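Local atomic coordinates of endo-1,4-beta-xylanase 1 (PDB entry 1XYN), a protein that hydrolyses internal beta-1,4-xylosidic bonds of xylan, a plant cell-wall hemicellulose, yielding xylooligosaccharides and xylose. Residues V74-M79 against N157-A162; N122-V127 against N144-L149. All coordinates share one frame; numbering follows the deposited sequence.

Contact 1: residues V74-M79 against N157-A162; sequences VEYYIM and NYQVVA
The phenol of Tyr76 and the carboxamide of Gln159 join strand 74-79 to residues 157-162 of strand 155-166 through a single direct hydrogen bond. Gln159 NE2 donates to Tyr76 OH over 2.9 Å, and the bond is almost straight, with an N-H...O angle of 173°. The oxygen lies in the plane of the amide. The nitrogen comes in at the ring edge, close to the plane of the phenol, although the ring and amide planes stand 78° apart. Gln159 reaches this spot with its chain extended, CG lying anti to the backbone N (chi1 179°), and CG passes 3.5 Å from Tyr76 OH. A tyrosine suits this place because its long ring carries a polar atom across the gap between the two backbones, whose nearest CA atoms, those of Tyr76 and Gln159, are 9.3 Å apart; a glutamine suits the other side because its long arm sets an uncharged N-H donor at the buried phenol.

These strands are not direct partners: strand 60-70 runs between them in the strongly curved sheet of the beta-jelly-roll fold of family 11 xylanases. Tyr76 and Gln159 lie on the convex side, towards helix 139-148, where Trp146 meets the Tyr76 ring and Phe143 touches Gln159. On the opposite, cleft side stand Glu75, the predicted nucleophile, and Tyr77 and Tyr158, which probably bind substrate as in relatives.

Water adds a second link. Water 1 lies 2.9 Å from Tyr76 OH and the same distance from Asn157 O, to which it can donate, and so probably bridges the phenol to the other backbone. A leucine in place of Gln159 would probably leave the buried phenol without its amide donor, dependent in this contact on the water alone.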
ATOM      1  N   VAL A  74       9.744   1.618 -11.925  1.00 15.16           N
ATOM      2  CA  VAL A  74       9.299   0.236 -12.107  1.00 14.41           C
ATOM      3  C   VAL A  74       9.696  -0.719 -10.985  1.00 11.12           C
ATOM      4  O   VAL A  74      10.861  -0.807 -10.611  1.00 15.74           O
ATOM      5  CB  VAL A  74       9.890  -0.367 -13.424  1.00 13.23           C
ATOM      6  CG1 VAL A  74       9.425  -1.807 -13.609  1.00 11.62           C
ATOM      7  CG2 VAL A  74       9.514   0.484 -14.636  1.00 14.19           C
ATOM      8  N   GLU A  75       8.730  -1.475 -10.484  1.00  7.52           N
ATOM      9  CA  GLU A  75       9.010  -2.467  -9.454  1.00  6.29           C
ATOM     10  C   GLU A  75       8.931  -3.812 -10.168  1.00  9.19           C
ATOM     11  O   GLU A  75       7.914  -4.144 -10.765  1.00 14.14           O
ATOM     12  CB  GLU A  75       7.956  -2.398  -8.355  1.00 10.19           C
ATOM     13  CG  GLU A  75       8.058  -3.484  -7.297  1.00 16.58           C
ATOM     14  CD  GLU A  75       7.007  -3.328  -6.212  1.00 18.11           C
ATOM     15  OE1 GLU A  75       5.824  -3.135  -6.555  1.00 14.01           O
ATOM     16  OE2 GLU A  75       7.365  -3.381  -5.016  1.00 20.58           O
ATOM     17  N   TYR A  76       9.995  -4.597 -10.115  1.00  6.86           N
ATOM     18  CA  TYR A  76       9.964  -5.864 -10.794  1.00  4.47           C
ATOM     19  C   TYR A  76      10.241  -7.056  -9.897  1.00  7.49           C
ATOM     20  O   TYR A  76      10.872  -6.929  -8.854  1.00 10.21           O
ATOM     21  CB  TYR A  76      10.907  -5.836 -12.008  1.00  9.68           C
ATOM     22  CG  TYR A  76      12.382  -5.686 -11.700  1.00  6.91           C
ATOM     23  CD1 TYR A  76      13.148  -6.797 -11.347  1.00  9.31           C
ATOM     24  CD2 TYR A  76      13.015  -4.437 -11.760  1.00  7.87           C
ATOM     25  CE1 TYR A  76      14.504  -6.678 -11.055  1.00  8.54           C
ATOM     26  CE2 TYR A  76      14.379  -4.307 -11.469  1.00  4.22           C
ATOM     27  CZ  TYR A  76      15.112  -5.438 -11.116  1.00  9.08           C
ATOM     28  OH  TYR A  76      16.452  -5.357 -10.813  1.00 15.92           O
ATOM     29  N   TYR A  77       9.732  -8.211 -10.308  1.00  7.50           N
ATOM     30  CA  TYR A  77       9.905  -9.458  -9.576  1.00 11.27           C
ATOM     31  C   TYR A  77      10.215 -10.552 -10.573  1.00 10.64           C
ATOM     32  O   TYR A  77       9.732 -10.535 -11.702  1.00 12.14           O
ATOM     33  CB  TYR A  77       8.614  -9.905  -8.867  1.00  9.41           C
ATOM     34  CG  TYR A  77       8.077  -9.037  -7.750  1.00  9.57           C
ATOM     35  CD1 TYR A  77       7.612  -7.751  -8.008  1.00  9.34           C
ATOM     36  CD2 TYR A  77       7.954  -9.537  -6.449  1.00  6.77           C
ATOM     37  CE1 TYR A  77       7.035  -6.986  -7.018  1.00 15.00           C
ATOM     38  CE2 TYR A  77       7.376  -8.777  -5.440  1.00  9.33           C
ATOM     39  CZ  TYR A  77       6.915  -7.496  -5.738  1.00 16.30           C
ATOM     40  OH  TYR A  77       6.325  -6.710  -4.776  1.00 20.31           O
ATOM     41  N   ILE A  78      11.005 -11.517 -10.127  1.00 10.88           N
ATOM     42  CA  ILE A  78      11.350 -12.683 -10.915  1.00  8.53           C
ATOM     43  C   ILE A  78      11.188 -13.770  -9.870  1.00 12.52           C
ATOM     44  O   ILE A  78      12.136 -14.117  -9.156  1.00 13.08           O
ATOM     45  CB  ILE A  78      12.794 -12.645 -11.456  1.00  9.92           C
ATOM     46  CG1 ILE A  78      12.941 -11.501 -12.467  1.00  6.03           C
ATOM     47  CG2 ILE A  78      13.126 -13.978 -12.137  1.00  2.00           C
ATOM     48  CD1 ILE A  78      14.368 -11.184 -12.848  1.00  4.23           C
ATOM     49  N   MET A  79       9.937 -14.194  -9.703  1.00  9.97           N
ATOM     50  CA  MET A  79       9.571 -15.207  -8.728  1.00 12.05           C
ATOM     51  C   MET A  79      10.049 -16.591  -9.079  1.00  8.34           C
ATOM     52  O   MET A  79       9.705 -17.118 -10.127  1.00 16.78           O
ATOM     53  CB  MET A  79       8.057 -15.222  -8.535  1.00 18.34           C
ATOM     54  CG  MET A  79       7.540 -14.074  -7.714  1.00 21.80           C
ATOM     55  SD  MET A  79       5.751 -13.995  -7.728  1.00 24.31           S
ATOM     56  CE  MET A  79       5.539 -12.239  -8.004  1.00 15.85           C
ATOM     57  N   ASN A 157      18.065   0.669 -10.097  1.00 18.20           N
ATOM     58  CA  ASN A 157      18.193   1.074  -8.709  1.00 11.75           C
ATOM     59  C   ASN A 157      18.567  -0.205  -7.958  1.00 11.57           C
ATOM     60  O   ASN A 157      19.207  -1.069  -8.545  1.00 14.32           O
ATOM     61  CB  ASN A 157      16.906   1.689  -8.180  1.00  9.99           C
ATOM     62  CG  ASN A 157      17.137   2.486  -6.911  1.00 13.25           C
ATOM     63  OD1 ASN A 157      17.084   1.952  -5.800  1.00 15.39           O
ATOM     64  ND2 ASN A 157      17.431   3.769  -7.074  1.00  4.40           N
ATOM     65  N   TYR A 158      18.144  -0.378  -6.706  1.00  9.94           N
ATOM     66  CA  TYR A 158      18.540  -1.583  -5.986  1.00  9.08           C
ATOM     67  C   TYR A 158      17.967  -2.893  -6.531  1.00 14.50           C
ATOM     68  O   TYR A 158      16.930  -2.911  -7.203  1.00 13.80           O
ATOM     69  CB  TYR A 158      18.333  -1.433  -4.474  1.00 12.53           C
ATOM     70  CG  TYR A 158      16.906  -1.497  -3.971  1.00 13.15           C
ATOM     71  CD1 TYR A 158      16.284  -2.729  -3.742  1.00  8.09           C
ATOM     72  CD2 TYR A 158      16.206  -0.330  -3.647  1.00 10.27           C
ATOM     73  CE1 TYR A 158      15.009  -2.800  -3.201  1.00 10.58           C
ATOM     74  CE2 TYR A 158      14.931  -0.391  -3.099  1.00  8.15           C
ATOM     75  CZ  TYR A 158      14.335  -1.629  -2.878  1.00 12.56           C
ATOM     76  OH  TYR A 158      13.059  -1.706  -2.346  1.00 15.15           O
ATOM     77  N   GLN A 159      18.669  -3.987  -6.250  1.00 10.54           N
ATOM     78  CA  GLN A 159      18.282  -5.306  -6.730  1.00 13.32           C
ATOM     79  C   GLN A 159      18.674  -6.324  -5.676  1.00 12.94           C
ATOM     80  O   GLN A 159      19.854  -6.534  -5.416  1.00 16.50           O
ATOM     81  CB  GLN A 159      19.012  -5.578  -8.047  1.00 13.24           C
ATOM     82  CG  GLN A 159      18.758  -6.915  -8.698  1.00 22.39           C
ATOM     83  CD  GLN A 159      19.586  -7.080  -9.970  1.00 27.63           C
ATOM     84  OE1 GLN A 159      20.700  -7.606  -9.937  1.00 28.16           O
ATOM     85  NE2 GLN A 159      19.054  -6.602 -11.087  1.00 26.89           N
ATOM     86  N   VAL A 160      17.678  -6.958  -5.067  1.00 16.05           N
ATOM     87  CA  VAL A 160      17.927  -7.936  -4.018  1.00 11.57           C
ATOM     88  C   VAL A 160      17.208  -9.246  -4.275  1.00  9.21           C
ATOM     89  O   VAL A 160      16.460  -9.371  -5.228  1.00 11.90           O
ATOM     90  CB  VAL A 160      17.435  -7.405  -2.626  1.00  8.97           C
ATOM     91  CG1 VAL A 160      18.252  -6.189  -2.175  1.00  7.36           C
ATOM     92  CG2 VAL A 160      15.956  -7.052  -2.685  1.00 12.91           C
ATOM     93  N   VAL A 161      17.533 -10.241  -3.460  1.00 10.95           N
ATOM     94  CA  VAL A 161      16.884 -11.540  -3.484  1.00  9.07           C
ATOM     95  C   VAL A 161      16.047 -11.383  -2.220  1.00 12.17           C
ATOM     96  O   VAL A 161      16.596 -11.232  -1.132  1.00  7.57           O
ATOM     97  CB  VAL A 161      17.886 -12.680  -3.291  1.00  7.81           C
ATOM     98  CG1 VAL A 161      17.153 -13.992  -3.041  1.00 12.11           C
ATOM     99  CG2 VAL A 161      18.771 -12.797  -4.510  1.00 15.98           C
ATOM    100  N   ALA A 162      14.728 -11.345  -2.366  1.00 12.81           N
ATOM    101  CA  ALA A 162      13.861 -11.138  -1.216  1.00 11.82           C
ATOM    102  C   ALA A 162      12.755 -12.159  -0.988  1.00 14.52           C
ATOM    103  O   ALA A 162      12.360 -12.909  -1.886  1.00 12.88           O
ATOM    104  CB  ALA A 162      13.266  -9.726  -1.282  1.00  9.78           C
TER
HETATM  105  O   HOH W   1      17.548  -2.769 -10.252  1.00 11.45           O

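Contact 2: residues N122-V127 against N144-L149; sequences NQYISV and NAWASL
Trp146 of helix 139-148 lays its indole over strand 119-128, against Tyr124 and Ser126, in the packing of the single helix of the family 11 beta-jelly roll onto the convex side of its curved sheet. The strand and helix segments run at a steep angle, their axes approaching to 10.0 Å, a separation that a residue as large as tryptophan can span.

The CB of Tyr124 sits over one indole face, 3.9 Å from the centroid of the six-membered ring and nearly on its normal, a CH-pi contact. The phenol ring then turns off beside the indole: its edge faces the indole face in an offset edge-to-face pair, the planes 65° apart, with Tyr124 CD2 near Trp146 CE3. With CG anti to the carbonyl carbon, the ring leads away from the helix, and Tyr124 OH is hydrogen-bonded to His152 O. A tyrosine thus offers an apolar stem to the indole and a polar end to a loop.

Ser126 takes the nitrogen side of the indole. Being small, it lets the ring edge come close to the strand, while its hydroxyl gives the buried N-H an acceptor and is also hydrogen-bonded to His142 ND1. Trp146 NE1 donates to Ser126 OG at 2.7 Å, but the bond is bent, with an N-H...O angle of 130° and the oxygen tilted 21° from the ring plane.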
ATOM      1  N   ASN A 122       4.227   0.880 -12.595  1.00 13.99           N
ATOM      2  CA  ASN A 122       3.922  -0.452 -13.097  1.00 17.50           C
ATOM      3  C   ASN A 122       4.828  -1.516 -12.477  1.00 19.82           C
ATOM      4  O   ASN A 122       5.857  -1.205 -11.880  1.00 20.14           O
ATOM      5  CB  ASN A 122       4.057  -0.469 -14.623  1.00 19.54           C
ATOM      6  CG  ASN A 122       3.089   0.485 -15.303  1.00 22.28           C
ATOM      7  OD1 ASN A 122       1.896   0.206 -15.404  1.00 21.68           O
ATOM      8  ND2 ASN A 122       3.593   1.634 -15.741  1.00 29.45           N
ATOM      9  N   GLN A 123       4.429  -2.774 -12.612  1.00 18.28           N
ATOM     10  CA  GLN A 123       5.200  -3.895 -12.098  1.00 16.34           C
ATOM     11  C   GLN A 123       5.445  -4.856 -13.250  1.00 14.41           C
ATOM     12  O   GLN A 123       4.531  -5.140 -14.023  1.00 15.80           O
ATOM     13  CB  GLN A 123       4.417  -4.659 -11.024  1.00 18.14           C
ATOM     14  CG  GLN A 123       4.047  -3.892  -9.773  1.00 18.44           C
ATOM     15  CD  GLN A 123       3.353  -4.788  -8.753  1.00 22.26           C
ATOM     16  OE1 GLN A 123       2.181  -5.119  -8.905  1.00 23.75           O
ATOM     17  NE2 GLN A 123       4.088  -5.207  -7.728  1.00 15.61           N
ATOM     18  N   TYR A 124       6.676  -5.340 -13.383  1.00 15.08           N
ATOM     19  CA  TYR A 124       7.001  -6.315 -14.421  1.00 14.62           C
ATOM     20  C   TYR A 124       7.327  -7.585 -13.651  1.00 16.25           C
ATOM     21  O   TYR A 124       8.335  -7.660 -12.956  1.00 19.67           O
ATOM     22  CB  TYR A 124       8.207  -5.876 -15.248  1.00  7.92           C
ATOM     23  CG  TYR A 124       8.057  -4.537 -15.931  1.00  8.01           C
ATOM     24  CD1 TYR A 124       6.801  -3.951 -16.120  1.00  8.11           C
ATOM     25  CD2 TYR A 124       9.177  -3.842 -16.377  1.00  7.26           C
ATOM     26  CE1 TYR A 124       6.672  -2.710 -16.733  1.00  4.70           C
ATOM     27  CE2 TYR A 124       9.056  -2.606 -16.985  1.00  2.96           C
ATOM     28  CZ  TYR A 124       7.809  -2.045 -17.161  1.00  9.45           C
ATOM     29  OH  TYR A 124       7.717  -0.814 -17.766  1.00 12.75           O
ATOM     30  N   ILE A 125       6.463  -8.584 -13.757  1.00 15.97           N
ATOM     31  CA  ILE A 125       6.671  -9.816 -13.022  1.00 14.37           C
ATOM     32  C   ILE A 125       6.902 -11.026 -13.909  1.00 12.32           C
ATOM     33  O   ILE A 125       6.239 -11.196 -14.922  1.00 14.44           O
ATOM     34  CB  ILE A 125       5.457 -10.101 -12.090  1.00 14.05           C
ATOM     35  CG1 ILE A 125       5.153  -8.883 -11.212  1.00 13.10           C
ATOM     36  CG2 ILE A 125       5.711 -11.340 -11.234  1.00 11.54           C
ATOM     37  CD1 ILE A 125       3.853  -8.991 -10.428  1.00 17.44           C
ATOM     38  N   SER A 126       7.851 -11.863 -13.507  1.00 15.41           N
ATOM     39  CA  SER A 126       8.166 -13.098 -14.215  1.00 12.61           C
ATOM     40  C   SER A 126       7.959 -14.202 -13.185  1.00 10.76           C
ATOM     41  O   SER A 126       8.732 -14.311 -12.246  1.00 14.13           O
ATOM     42  CB  SER A 126       9.633 -13.108 -14.680  1.00 16.00           C
ATOM     43  OG  SER A 126       9.886 -12.216 -15.761  1.00 10.17           O
ATOM     44  N   VAL A 127       6.901 -14.994 -13.330  1.00 12.51           N
ATOM     45  CA  VAL A 127       6.635 -16.080 -12.389  1.00 12.26           C
ATOM     46  C   VAL A 127       7.032 -17.446 -12.951  1.00 11.25           C
ATOM     47  O   VAL A 127       6.443 -17.926 -13.920  1.00 14.22           O
ATOM     48  CB  VAL A 127       5.151 -16.119 -11.967  1.00 16.20           C
ATOM     49  CG1 VAL A 127       4.928 -17.216 -10.935  1.00  9.24           C
ATOM     50  CG2 VAL A 127       4.714 -14.767 -11.422  1.00 10.39           C
ATOM     51  N   ASN A 144      15.269  -8.628 -21.397  1.00 15.79           N
ATOM     52  CA  ASN A 144      15.104  -8.680 -22.848  1.00 14.70           C
ATOM     53  C   ASN A 144      13.655  -9.039 -23.179  1.00 11.26           C
ATOM     54  O   ASN A 144      13.004  -8.348 -23.963  1.00 11.86           O
ATOM     55  CB  ASN A 144      16.056  -9.707 -23.483  1.00 17.45           C
ATOM     56  CG  ASN A 144      17.513  -9.238 -23.509  1.00 10.19           C
ATOM     57  OD1 ASN A 144      17.825  -8.102 -23.153  1.00 16.94           O
ATOM     58  ND2 ASN A 144      18.402 -10.115 -23.935  1.00 18.07           N
ATOM     59  N   ALA A 145      13.150 -10.094 -22.539  1.00 14.18           N
ATOM     60  CA  ALA A 145      11.776 -10.555 -22.741  1.00 12.10           C
ATOM     61  C   ALA A 145      10.766  -9.470 -22.369  1.00 15.92           C
ATOM     62  O   ALA A 145       9.757  -9.281 -23.053  1.00 18.65           O
ATOM     63  CB  ALA A 145      11.523 -11.795 -21.935  1.00  7.45           C
ATOM     64  N   TRP A 146      11.055  -8.742 -21.297  1.00 15.92           N
ATOM     65  CA  TRP A 146      10.180  -7.675 -20.849  1.00 15.77           C
ATOM     66  C   TRP A 146      10.143  -6.558 -21.887  1.00 18.77           C
ATOM     67  O   TRP A 146       9.071  -6.108 -22.288  1.00 21.13           O
ATOM     68  CB  TRP A 146      10.638  -7.138 -19.483  1.00 16.14           C
ATOM     69  CG  TRP A 146      10.424  -8.104 -18.321  1.00 22.03           C
ATOM     70  CD1 TRP A 146       9.683  -9.265 -18.325  1.00 16.28           C
ATOM     71  CD2 TRP A 146      10.955  -7.978 -16.993  1.00 20.45           C
ATOM     72  NE1 TRP A 146       9.724  -9.857 -17.083  1.00 17.78           N
ATOM     73  CE2 TRP A 146      10.495  -9.092 -16.247  1.00 19.73           C
ATOM     74  CE3 TRP A 146      11.773  -7.035 -16.361  1.00 12.87           C
ATOM     75  CZ2 TRP A 146      10.826  -9.284 -14.904  1.00 13.42           C
ATOM     76  CZ3 TRP A 146      12.101  -7.230 -15.027  1.00 15.70           C
ATOM     77  CH2 TRP A 146      11.627  -8.347 -14.315  1.00 12.84           C
ATOM     78  N   ALA A 147      11.320  -6.147 -22.350  1.00 17.73           N
ATOM     79  CA  ALA A 147      11.436  -5.086 -23.345  1.00 18.55           C
ATOM     80  C   ALA A 147      10.717  -5.437 -24.642  1.00 19.08           C
ATOM     81  O   ALA A 147      10.019  -4.593 -25.205  1.00 16.89           O
ATOM     82  CB  ALA A 147      12.905  -4.787 -23.626  1.00 19.27           C
ATOM     83  N   SER A 148      10.851  -6.692 -25.079  1.00 15.26           N
ATOM     84  CA  SER A 148      10.227  -7.153 -26.322  1.00 16.35           C
ATOM     85  C   SER A 148       8.701  -7.161 -26.287  1.00 18.62           C
ATOM     86  O   SER A 148       8.054  -7.121 -27.336  1.00 22.15           O
ATOM     87  CB  SER A 148      10.754  -8.537 -26.727  1.00 15.36           C
ATOM     88  OG  SER A 148      10.311  -9.560 -25.857  1.00 14.59           O
ATOM     89  N   LEU A 149       8.134  -7.208 -25.083  1.00 17.68           N
ATOM     90  CA  LEU A 149       6.687  -7.199 -24.903  1.00 13.16           C
ATOM     91  C   LEU A 149       6.182  -5.805 -24.542  1.00 12.24           C
ATOM     92  O   LEU A 149       5.009  -5.630 -24.206  1.00  7.61           O
ATOM     93  CB  LEU A 149       6.286  -8.195 -23.817  1.00 17.81           C
ATOM     94  CG  LEU A 149       6.567  -9.668 -24.137  1.00 21.73           C
ATOM     95  CD1 LEU A 149       6.383 -10.539 -22.893  1.00 19.58           C
ATOM     96  CD2 LEU A 149       5.656 -10.129 -25.261  1.00 16.29           C
TER

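In the fold
Both contacts are buried, but the centre of contact 1 lies about 4 Å from that of the chain and the centre of contact 2 about 13 Å, where the helix covers the sheet. They hold the same sheet: strands 74-79 and 119-128 are parallel neighbours, and the helix of contact 2 is followed in the chain by strand 155-166 of contact 1. Contact 1 crosses an intervening strand by polar means, amide and water, with little buried area; contact 2 buries more than twice as much and rests mainly on aromatic packing. Backbone hydrogen bonds of Tyr77 with Tyr124 and Ser126 probably tie the two together. On the cleft face, a weak hydrogen bond joins Gln123 to Glu75.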